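Long-range contacts in penaeus monodon metallodensovirus major capsid protein (Penaeus monodon metallodensovirus, PDB 6WH7), which is the major capsid protein of a shrimp densovirus, sixty copies of which build the icosahedral shell that probably encloses the viral genome: residues R61-L66 against E296-F301; H119-V124 against L224-W229. All coordinates share one frame; numbering follows the deposited sequence.

Contact 1 of 2, residues R61-L66 against E296-F301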
ATOM      1  N   ARG A  61      26.340  77.411 -26.342  1.00 13.16           N
ATOM      2  CA  ARG A  61      27.559  76.893 -26.937  1.00 13.16           C
ATOM      3  C   ARG A  61      27.542  77.110 -28.436  1.00 13.16           C
ATOM      4  O   ARG A  61      26.551  76.808 -29.102  1.00 13.16           O
ATOM      5  CB  ARG A  61      27.727  75.417 -26.609  1.00 14.54           C
ATOM      6  CG  ARG A  61      28.009  75.205 -25.157  1.00 14.54           C
ATOM      7  CD  ARG A  61      28.023  73.759 -24.771  1.00 14.54           C
ATOM      8  NE  ARG A  61      28.338  73.630 -23.354  1.00 14.54           N
ATOM      9  CZ  ARG A  61      27.456  73.804 -22.377  1.00 14.54           C
ATOM     10  NH1 ARG A  61      26.202  74.121 -22.660  1.00 14.54           N
ATOM     11  NH2 ARG A  61      27.829  73.668 -21.114  1.00 14.54           N
ATOM     12  N   THR A  62      28.637  77.643 -28.955  1.00 13.17           N
ATOM     13  CA  THR A  62      28.827  77.809 -30.381  1.00 13.17           C
ATOM     14  C   THR A  62      30.246  77.404 -30.725  1.00 13.17           C
ATOM     15  O   THR A  62      31.076  77.159 -29.851  1.00 13.17           O
ATOM     16  CB  THR A  62      28.569  79.242 -30.837  1.00 14.10           C
ATOM     17  OG1 THR A  62      28.589  79.285 -32.266  1.00 14.10           O
ATOM     18  CG2 THR A  62      29.633  80.171 -30.310  1.00 14.10           C
ATOM     19  N   ALA A  63      30.514  77.307 -32.017  1.00 13.50           N
ATOM     20  CA  ALA A  63      31.858  77.052 -32.487  1.00 13.50           C
ATOM     21  C   ALA A  63      32.136  77.941 -33.681  1.00 13.50           C
ATOM     22  O   ALA A  63      31.236  78.555 -34.252  1.00 13.50           O
ATOM     23  CB  ALA A  63      32.065  75.581 -32.853  1.00 13.29           C
ATOM     24  N   ILE A  64      33.410  78.022 -34.037  1.00 13.73           N
ATOM     25  CA  ILE A  64      33.851  78.610 -35.288  1.00 13.73           C
ATOM     26  C   ILE A  64      34.724  77.571 -35.963  1.00 13.73           C
ATOM     27  O   ILE A  64      35.805  77.244 -35.463  1.00 13.73           O
ATOM     28  CB  ILE A  64      34.616  79.919 -35.084  1.00 14.17           C
ATOM     29  CG1 ILE A  64      33.678  80.992 -34.546  1.00 14.17           C
ATOM     30  CG2 ILE A  64      35.262  80.356 -36.375  1.00 14.17           C
ATOM     31  CD1 ILE A  64      34.373  82.228 -34.107  1.00 14.17           C
ATOM     32  N   LYS A  65      34.259  77.043 -37.084  1.00 14.15           N
ATOM     33  CA  LYS A  65      34.991  76.048 -37.848  1.00 14.15           C
ATOM     34  C   LYS A  65      35.471  76.702 -39.128  1.00 14.15           C
ATOM     35  O   LYS A  65      34.671  77.274 -39.868  1.00 14.15           O
ATOM     36  CB  LYS A  65      34.112  74.837 -38.144  1.00 15.03           C
ATOM     37  CG  LYS A  65      33.724  74.084 -36.902  1.00 15.03           C
ATOM     38  CD  LYS A  65      32.637  73.076 -37.148  1.00 15.03           C
ATOM     39  CE  LYS A  65      33.097  71.987 -38.075  1.00 15.03           C
ATOM     40  NZ  LYS A  65      32.025  70.988 -38.299  1.00 15.03           N
ATOM     41  N   LEU A  66      36.772  76.644 -39.372  1.00 13.59           N
ATOM     42  CA  LEU A  66      37.372  77.236 -40.554  1.00 13.59           C
ATOM     43  C   LEU A  66      38.278  76.218 -41.219  1.00 13.59           C
ATOM     44  O   LEU A  66      38.977  75.464 -40.542  1.00 13.59           O
ATOM     45  CB  LEU A  66      38.166  78.485 -40.208  1.00 14.92           C
ATOM     46  CG  LEU A  66      37.385  79.699 -39.730  1.00 14.92           C
ATOM     47  CD1 LEU A  66      38.339  80.755 -39.255  1.00 14.92           C
ATOM     48  CD2 LEU A  66      36.548  80.224 -40.858  1.00 14.92           C
ATOM     49  N   GLU A 296      38.835  74.283 -35.302  1.00 13.01           N
ATOM     50  CA  GLU A 296      37.568  74.500 -34.629  1.00 13.01           C
ATOM     51  C   GLU A 296      37.830  75.043 -33.239  1.00 13.01           C
ATOM     52  O   GLU A 296      38.655  74.501 -32.505  1.00 13.01           O
ATOM     53  CB  GLU A 296      36.756  73.214 -34.541  1.00 15.46           C
ATOM     54  CG  GLU A 296      35.421  73.394 -33.876  1.00 15.46           C
ATOM     55  CD  GLU A 296      34.635  72.109 -33.808  1.00 15.46           C
ATOM     56  OE1 GLU A 296      35.158  71.068 -34.257  1.00 15.46           O
ATOM     57  OE2 GLU A 296      33.494  72.135 -33.303  1.00 15.46           O
ATOM     58  N   ILE A 297      37.130  76.112 -32.885  1.00 12.86           N
ATOM     59  CA  ILE A 297      37.120  76.639 -31.530  1.00 12.86           C
ATOM     60  C   ILE A 297      35.677  76.681 -31.065  1.00 12.86           C
ATOM     61  O   ILE A 297      34.810  77.209 -31.766  1.00 12.86           O
ATOM     62  CB  ILE A 297      37.784  78.025 -31.451  1.00 12.42           C
ATOM     63  CG1 ILE A 297      37.813  78.519 -30.011  1.00 12.42           C
ATOM     64  CG2 ILE A 297      37.116  79.013 -32.385  1.00 12.42           C
ATOM     65  CD1 ILE A 297      38.705  79.685 -29.812  1.00 12.42           C
ATOM     66  N   GLU A 298      35.412  76.098 -29.908  1.00 12.78           N
ATOM     67  CA  GLU A 298      34.061  75.949 -29.391  1.00 12.78           C
ATOM     68  C   GLU A 298      33.853  76.971 -28.289  1.00 12.78           C
ATOM     69  O   GLU A 298      34.422  76.838 -27.213  1.00 12.78           O
ATOM     70  CB  GLU A 298      33.843  74.542 -28.852  1.00 14.90           C
ATOM     71  CG  GLU A 298      33.932  73.454 -29.880  1.00 14.90           C
ATOM     72  CD  GLU A 298      33.743  72.087 -29.272  1.00 14.90           C
ATOM     73  OE1 GLU A 298      33.700  71.997 -28.029  1.00 14.90           O
ATOM     74  OE2 GLU A 298      33.644  71.100 -30.029  1.00 14.90           O
ATOM     75  N   PHE A 299      33.011  77.962 -28.528  1.00 12.91           N
ATOM     76  CA  PHE A 299      32.759  78.978 -27.521  1.00 12.91           C
ATOM     77  C   PHE A 299      31.527  78.668 -26.692  1.00 12.91           C
ATOM     78  O   PHE A 299      30.545  78.119 -27.189  1.00 12.91           O
ATOM     79  CB  PHE A 299      32.591  80.348 -28.161  1.00 12.70           C
ATOM     80  CG  PHE A 299      33.853  80.928 -28.682  1.00 12.70           C
ATOM     81  CD1 PHE A 299      34.672  81.664 -27.858  1.00 12.70           C
ATOM     82  CD2 PHE A 299      34.215  80.754 -29.995  1.00 12.70           C
ATOM     83  CE1 PHE A 299      35.821  82.211 -28.333  1.00 12.70           C
ATOM     84  CE2 PHE A 299      35.362  81.302 -30.469  1.00 12.70           C
ATOM     85  CZ  PHE A 299      36.168  82.032 -29.639  1.00 12.70           C
ATOM     86  N   GLU A 300      31.596  79.010 -25.417  1.00 12.49           N
ATOM     87  CA  GLU A 300      30.419  79.171 -24.586  1.00 12.49           C
ATOM     88  C   GLU A 300      30.152  80.653 -24.418  1.00 12.49           C
ATOM     89  O   GLU A 300      31.073  81.433 -24.184  1.00 12.49           O
ATOM     90  CB  GLU A 300      30.598  78.531 -23.214  1.00 13.31           C
ATOM     91  CG  GLU A 300      30.635  77.038 -23.228  1.00 13.31           C
ATOM     92  CD  GLU A 300      30.899  76.468 -21.860  1.00 13.31           C
ATOM     93  OE1 GLU A 300      31.239  77.243 -20.948  1.00 13.31           O
ATOM     94  OE2 GLU A 300      30.763  75.240 -21.695  1.00 13.31           O
ATOM     95  N   PHE A 301      28.896  81.046 -24.548  1.00 12.32           N
ATOM     96  CA  PHE A 301      28.539  82.421 -24.273  1.00 12.32           C
ATOM     97  C   PHE A 301      27.322  82.457 -23.371  1.00 12.32           C
ATOM     98  O   PHE A 301      26.652  81.454 -23.132  1.00 12.32           O
ATOM     99  CB  PHE A 301      28.307  83.226 -25.554  1.00 13.02           C
ATOM    100  CG  PHE A 301      27.219  82.700 -26.429  1.00 13.02           C
ATOM    101  CD1 PHE A 301      25.936  83.187 -26.326  1.00 13.02           C
ATOM    102  CD2 PHE A 301      27.484  81.728 -27.371  1.00 13.02           C
ATOM    103  CE1 PHE A 301      24.948  82.720 -27.144  1.00 13.02           C
ATOM    104  CE2 PHE A 301      26.494  81.253 -28.183  1.00 13.02           C
ATOM    105  CZ  PHE A 301      25.230  81.750 -28.078  1.00 13.02           C
TER

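Contact 2 of 2, residues H119-V124 against L224-W229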
ATOM      1  N   HIS A 119      31.651  85.512 -22.882  1.00 12.67           N
ATOM      2  CA  HIS A 119      31.962  84.410 -23.774  1.00 12.67           C
ATOM      3  C   HIS A 119      33.219  83.734 -23.271  1.00 12.67           C
ATOM      4  O   HIS A 119      34.038  84.344 -22.585  1.00 12.67           O
ATOM      5  CB  HIS A 119      32.148  84.874 -25.219  1.00 13.37           C
ATOM      6  CG  HIS A 119      33.273  85.836 -25.401  1.00 13.37           C
ATOM      7  ND1 HIS A 119      34.582  85.436 -25.515  1.00 13.37           N
ATOM      8  CD2 HIS A 119      33.285  87.185 -25.462  1.00 13.37           C
ATOM      9  CE1 HIS A 119      35.351  86.498 -25.655  1.00 13.37           C
ATOM     10  NE2 HIS A 119      34.589  87.572 -25.626  1.00 13.37           N
ATOM     11  N   ARG A 120      33.353  82.457 -23.599  1.00 12.31           N
ATOM     12  CA  ARG A 120      34.459  81.716 -23.083  1.00 12.31           C
ATOM     13  C   ARG A 120      34.933  80.710 -24.120  1.00 12.31           C
ATOM     14  O   ARG A 120      34.100  80.074 -24.774  1.00 12.31           O
ATOM     15  CB  ARG A 120      34.014  81.039 -21.788  1.00 11.85           C
ATOM     16  CG  ARG A 120      35.028  80.228 -21.115  1.00 11.85           C
ATOM     17  CD  ARG A 120      34.561  79.855 -19.745  1.00 11.85           C
ATOM     18  NE  ARG A 120      33.340  79.077 -19.715  1.00 11.85           N
ATOM     19  CZ  ARG A 120      32.662  78.850 -18.603  1.00 11.85           C
ATOM     20  NH1 ARG A 120      33.103  79.340 -17.462  1.00 11.85           N
ATOM     21  NH2 ARG A 120      31.555  78.128 -18.630  1.00 11.85           N
ATOM     22  N   PRO A 121      36.247  80.539 -24.284  1.00 12.66           N
ATOM     23  CA  PRO A 121      36.748  79.760 -25.423  1.00 12.66           C
ATOM     24  C   PRO A 121      36.569  78.255 -25.332  1.00 12.66           C
ATOM     25  O   PRO A 121      36.566  77.615 -26.385  1.00 12.66           O
ATOM     26  CB  PRO A 121      38.231  80.135 -25.463  1.00 12.73           C
ATOM     27  CG  PRO A 121      38.281  81.458 -24.859  1.00 12.73           C
ATOM     28  CD  PRO A 121      37.292  81.418 -23.748  1.00 12.73           C
ATOM     29  N   THR A 122      36.512  77.661 -24.141  1.00 13.02           N
ATOM     30  CA  THR A 122      36.406  76.208 -23.955  1.00 13.02           C
ATOM     31  C   THR A 122      37.316  75.418 -24.892  1.00 13.02           C
ATOM     32  O   THR A 122      38.492  75.748 -25.033  1.00 13.02           O
ATOM     33  CB  THR A 122      34.968  75.722 -24.104  1.00 12.91           C
ATOM     34  OG1 THR A 122      34.507  75.962 -25.429  1.00 12.91           O
ATOM     35  CG2 THR A 122      34.085  76.455 -23.150  1.00 12.91           C
ATOM     36  N   LYS A 123      36.793  74.391 -25.552  1.00 12.45           N
ATOM     37  CA  LYS A 123      37.642  73.538 -26.373  1.00 12.45           C
ATOM     38  C   LYS A 123      38.186  74.292 -27.578  1.00 12.45           C
ATOM     39  O   LYS A 123      37.563  75.213 -28.099  1.00 12.45           O
ATOM     40  CB  LYS A 123      36.880  72.305 -26.857  1.00 14.22           C
ATOM     41  CG  LYS A 123      37.759  71.314 -27.590  1.00 14.22           C
ATOM     42  CD  LYS A 123      36.977  70.209 -28.241  1.00 14.22           C
ATOM     43  CE  LYS A 123      36.368  69.283 -27.220  1.00 14.22           C
ATOM     44  NZ  LYS A 123      35.586  68.199 -27.868  1.00 14.22           N
ATOM     45  N   VAL A 124      39.375  73.888 -28.016  1.00 12.29           N
ATOM     46  CA  VAL A 124      39.985  74.429 -29.221  1.00 12.29           C
ATOM     47  C   VAL A 124      40.770  73.296 -29.863  1.00 12.29           C
ATOM     48  O   VAL A 124      41.287  72.417 -29.175  1.00 12.29           O
ATOM     49  CB  VAL A 124      40.880  75.645 -28.895  1.00 11.85           C
ATOM     50  CG1 VAL A 124      42.255  75.225 -28.412  1.00 11.85           C
ATOM     51  CG2 VAL A 124      40.936  76.577 -30.025  1.00 11.85           C
ATOM     52  N   LEU A 224      39.593  73.667 -22.514  1.00 14.17           N
ATOM     53  CA  LEU A 224      39.755  74.731 -21.538  1.00 14.17           C
ATOM     54  C   LEU A 224      38.649  74.603 -20.509  1.00 14.17           C
ATOM     55  O   LEU A 224      37.468  74.616 -20.864  1.00 14.17           O
ATOM     56  CB  LEU A 224      39.687  76.108 -22.194  1.00 13.31           C
ATOM     57  CG  LEU A 224      40.917  76.741 -22.816  1.00 13.31           C
ATOM     58  CD1 LEU A 224      41.359  75.971 -24.013  1.00 13.31           C
ATOM     59  CD2 LEU A 224      40.571  78.139 -23.203  1.00 13.31           C
ATOM     60  N   ASP A 225      39.022  74.475 -19.248  1.00 15.11           N
ATOM     61  CA  ASP A 225      38.073  74.626 -18.153  1.00 15.11           C
ATOM     62  C   ASP A 225      38.472  75.900 -17.428  1.00 15.11           C
ATOM     63  O   ASP A 225      39.428  75.910 -16.653  1.00 15.11           O
ATOM     64  CB  ASP A 225      38.096  73.421 -17.226  1.00 16.25           C
ATOM     65  CG  ASP A 225      36.975  73.444 -16.220  1.00 16.25           C
ATOM     66  OD1 ASP A 225      36.106  74.327 -16.322  1.00 16.25           O
ATOM     67  OD2 ASP A 225      36.960  72.580 -15.322  1.00 16.25           O
ATOM     68  N   LEU A 226      37.712  76.957 -17.651  1.00 14.76           N
ATOM     69  CA  LEU A 226      37.943  78.251 -17.039  1.00 14.76           C
ATOM     70  C   LEU A 226      36.889  78.456 -15.966  1.00 14.76           C
ATOM     71  O   LEU A 226      35.711  78.163 -16.183  1.00 14.76           O
ATOM     72  CB  LEU A 226      37.859  79.365 -18.084  1.00 13.41           C
ATOM     73  CG  LEU A 226      38.901  79.427 -19.198  1.00 13.41           C
ATOM     74  CD1 LEU A 226      38.449  80.343 -20.288  1.00 13.41           C
ATOM     75  CD2 LEU A 226      40.190  79.951 -18.652  1.00 13.41           C
ATOM     76  N   GLY A 227      37.303  78.925 -14.808  1.00 14.35           N
ATOM     77  CA  GLY A 227      36.267  79.267 -13.868  1.00 14.35           C
ATOM     78  C   GLY A 227      35.635  80.607 -14.114  1.00 14.35           C
ATOM     79  O   GLY A 227      34.802  81.057 -13.325  1.00 14.35           O
ATOM     80  N   PHE A 228      36.013  81.265 -15.201  1.00 12.59           N
ATOM     81  CA  PHE A 228      35.625  82.634 -15.463  1.00 12.59           C
ATOM     82  C   PHE A 228      35.310  82.772 -16.940  1.00 12.59           C
ATOM     83  O   PHE A 228      35.532  81.859 -17.732  1.00 12.59           O
ATOM     84  CB  PHE A 228      36.722  83.611 -15.048  1.00 12.62           C
ATOM     85  CG  PHE A 228      37.989  83.443 -15.810  1.00 12.62           C
ATOM     86  CD1 PHE A 228      38.249  84.210 -16.917  1.00 12.62           C
ATOM     87  CD2 PHE A 228      38.904  82.493 -15.440  1.00 12.62           C
ATOM     88  CE1 PHE A 228      39.403  84.056 -17.606  1.00 12.62           C
ATOM     89  CE2 PHE A 228      40.056  82.331 -16.139  1.00 12.62           C
ATOM     90  CZ  PHE A 228      40.305  83.114 -17.225  1.00 12.62           C
ATOM     91  N   TRP A 229      34.780  83.926 -17.299  1.00 12.31           N
ATOM     92  CA  TRP A 229      34.360  84.242 -18.650  1.00 12.31           C
ATOM     93  C   TRP A 229      35.166  85.428 -19.155  1.00 12.31           C
ATOM     94  O   TRP A 229      35.993  85.988 -18.442  1.00 12.31           O
ATOM     95  CB  TRP A 229      32.868  84.545 -18.657  1.00 11.49           C
ATOM     96  CG  TRP A 229      32.050  83.373 -18.296  1.00 11.49           C
ATOM     97  CD1 TRP A 229      31.856  82.878 -17.052  1.00 11.49           C
ATOM     98  CD2 TRP A 229      31.224  82.605 -19.164  1.00 11.49           C
ATOM     99  NE1 TRP A 229      31.013  81.808 -17.094  1.00 11.49           N
ATOM    100  CE2 TRP A 229      30.600  81.626 -18.382  1.00 11.49           C
ATOM    101  CE3 TRP A 229      30.967  82.637 -20.530  1.00 11.49           C
ATOM    102  CZ2 TRP A 229      29.738  80.691 -18.919  1.00 11.49           C
ATOM    103  CZ3 TRP A 229      30.116  81.712 -21.057  1.00 11.49           C
ATOM    104  CH2 TRP A 229      29.509  80.752 -20.258  1.00 11.49           C
TER

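Contact 1 of 2, residues R61-L66 against E296-F301
Thr62 and Phe299 form a hydrogen-bonded antiparallel pair, and Ile64 and Ile297 form the next. In the first, the N-H of Thr62 donates to Phe299 O at 2.6 Å. In the second, Ile64 N reaches Ile297 O at 2.8 Å and Ile297 N reaches Ile64 O at 3.1 Å. Between these pairs the strands also meet through CA-H...O contacts such as Ala63 CA to Ile297 O.

Thr62, Ile64, Ile297 and Phe299 share the apolar face. Ile64 CB rests on Ile297 CG2 at 3.8 Å, while its CD1 reaches out to Phe299 CE2. OG1 of Thr62 is anti to its backbone N (chi1 -172°); the methyl CG2, set between the backbone N and the carbonyl carbon, lies 3.7 Å from Phe299 CB. Thr62 CB meets the Phe301 ring at its edge. Helices 88-92 and 108-113 cover this face, Met88 and Leu113 both touching Phe299.

Charged chains occupy the face of Arg61, Ala63 and Lys65. Arg61 and Glu300 run side by side in the same direction, and NE makes a salt bridge to Glu300 OE2 at 3.4 Å with the guanidinium and carboxylate planes 85° apart. Glu300 OE1 is taken by Arg120. Lys65 CG packs 3.5 Å from Glu296 CG, but Lys65 NZ bonds to the backbone O of Asp51 of a second subunit.

Strand 287-302 lies between 59-75 and 118-135, an order consistent with the BIDG sheet of the parvoviral jelly roll.

Contact 2 of 2, residues H119-V124 against L224-W229
Arg120 lays its guanidinium flat over one face of the Trp229 indole, the planes 26° apart. CZ sits 3.8 Å from the centroid of the six-membered ring of Trp229, a cation-pi contact in which the charge lies over the ring but offset toward its rim. NH2 comes down over CZ2 of Trp229, whereas NH1 lies toward the pyrrole side near NE1; both are donors, so no hydrogen bond joins them. Arg120 CG is anti to its backbone N, and the chain then bends at chi3 (61°), which turns NE out of the line of the aliphatic part. That part is gripped too: CB packs 3.7 Å from Trp229 CE3, and CD lies beside the carbonyl O of Phe228. Outside the segments, NH2 makes a salt bridge with Glu300 OE1, giving the charge a second partner.

Strand 118-135, which would be the D strand of the jelly roll, breaks its regular run just after Arg120. Residues 224-228 belong to the loop that leaves its sheet neighbour 218-222, probably the G strand, and here they fold back along the break; Trp229 opens strand 229-230.

Leu226 and Arg120 lie alongside each other with opposite headings, CD1 of the leucine 3.5 Å from Arg120 CG. The same methyl lies 3.8 Å from Pro121 CD, the leucine chain roughly perpendicular to the proline. Leu224 CB is directed at the backbone of Thr122: CB and CD1 lie against its carbonyl O, and Leu224 CD2 meets Pro121 CB at 3.8 Å. Met362 touches both leucines. The edge of the Trp229 indole meets the backbone of His119, with CA in the ring plane, and Trp326 adds an edge-to-face contact to the same indole.

Both contacts reach one sheet, in which strand 287-302 of contact 1 is the neighbour of strand 118-135 of contact 2, and their centres are about 11 Å apart. Contact 1 is partly buried: two regularly paired strands carry an apolar face under helices and a charged face that meets a second subunit. Contact 2 is buried and has no clear hydrogen bond between its segments; an irregular loop is held by a cation-pi stack and apolar packing. Arg120 of contact 2 and Glu300 of contact 1 tie the two together. Along the chain, contact 2 is nested within the long loop that contact 1 closes.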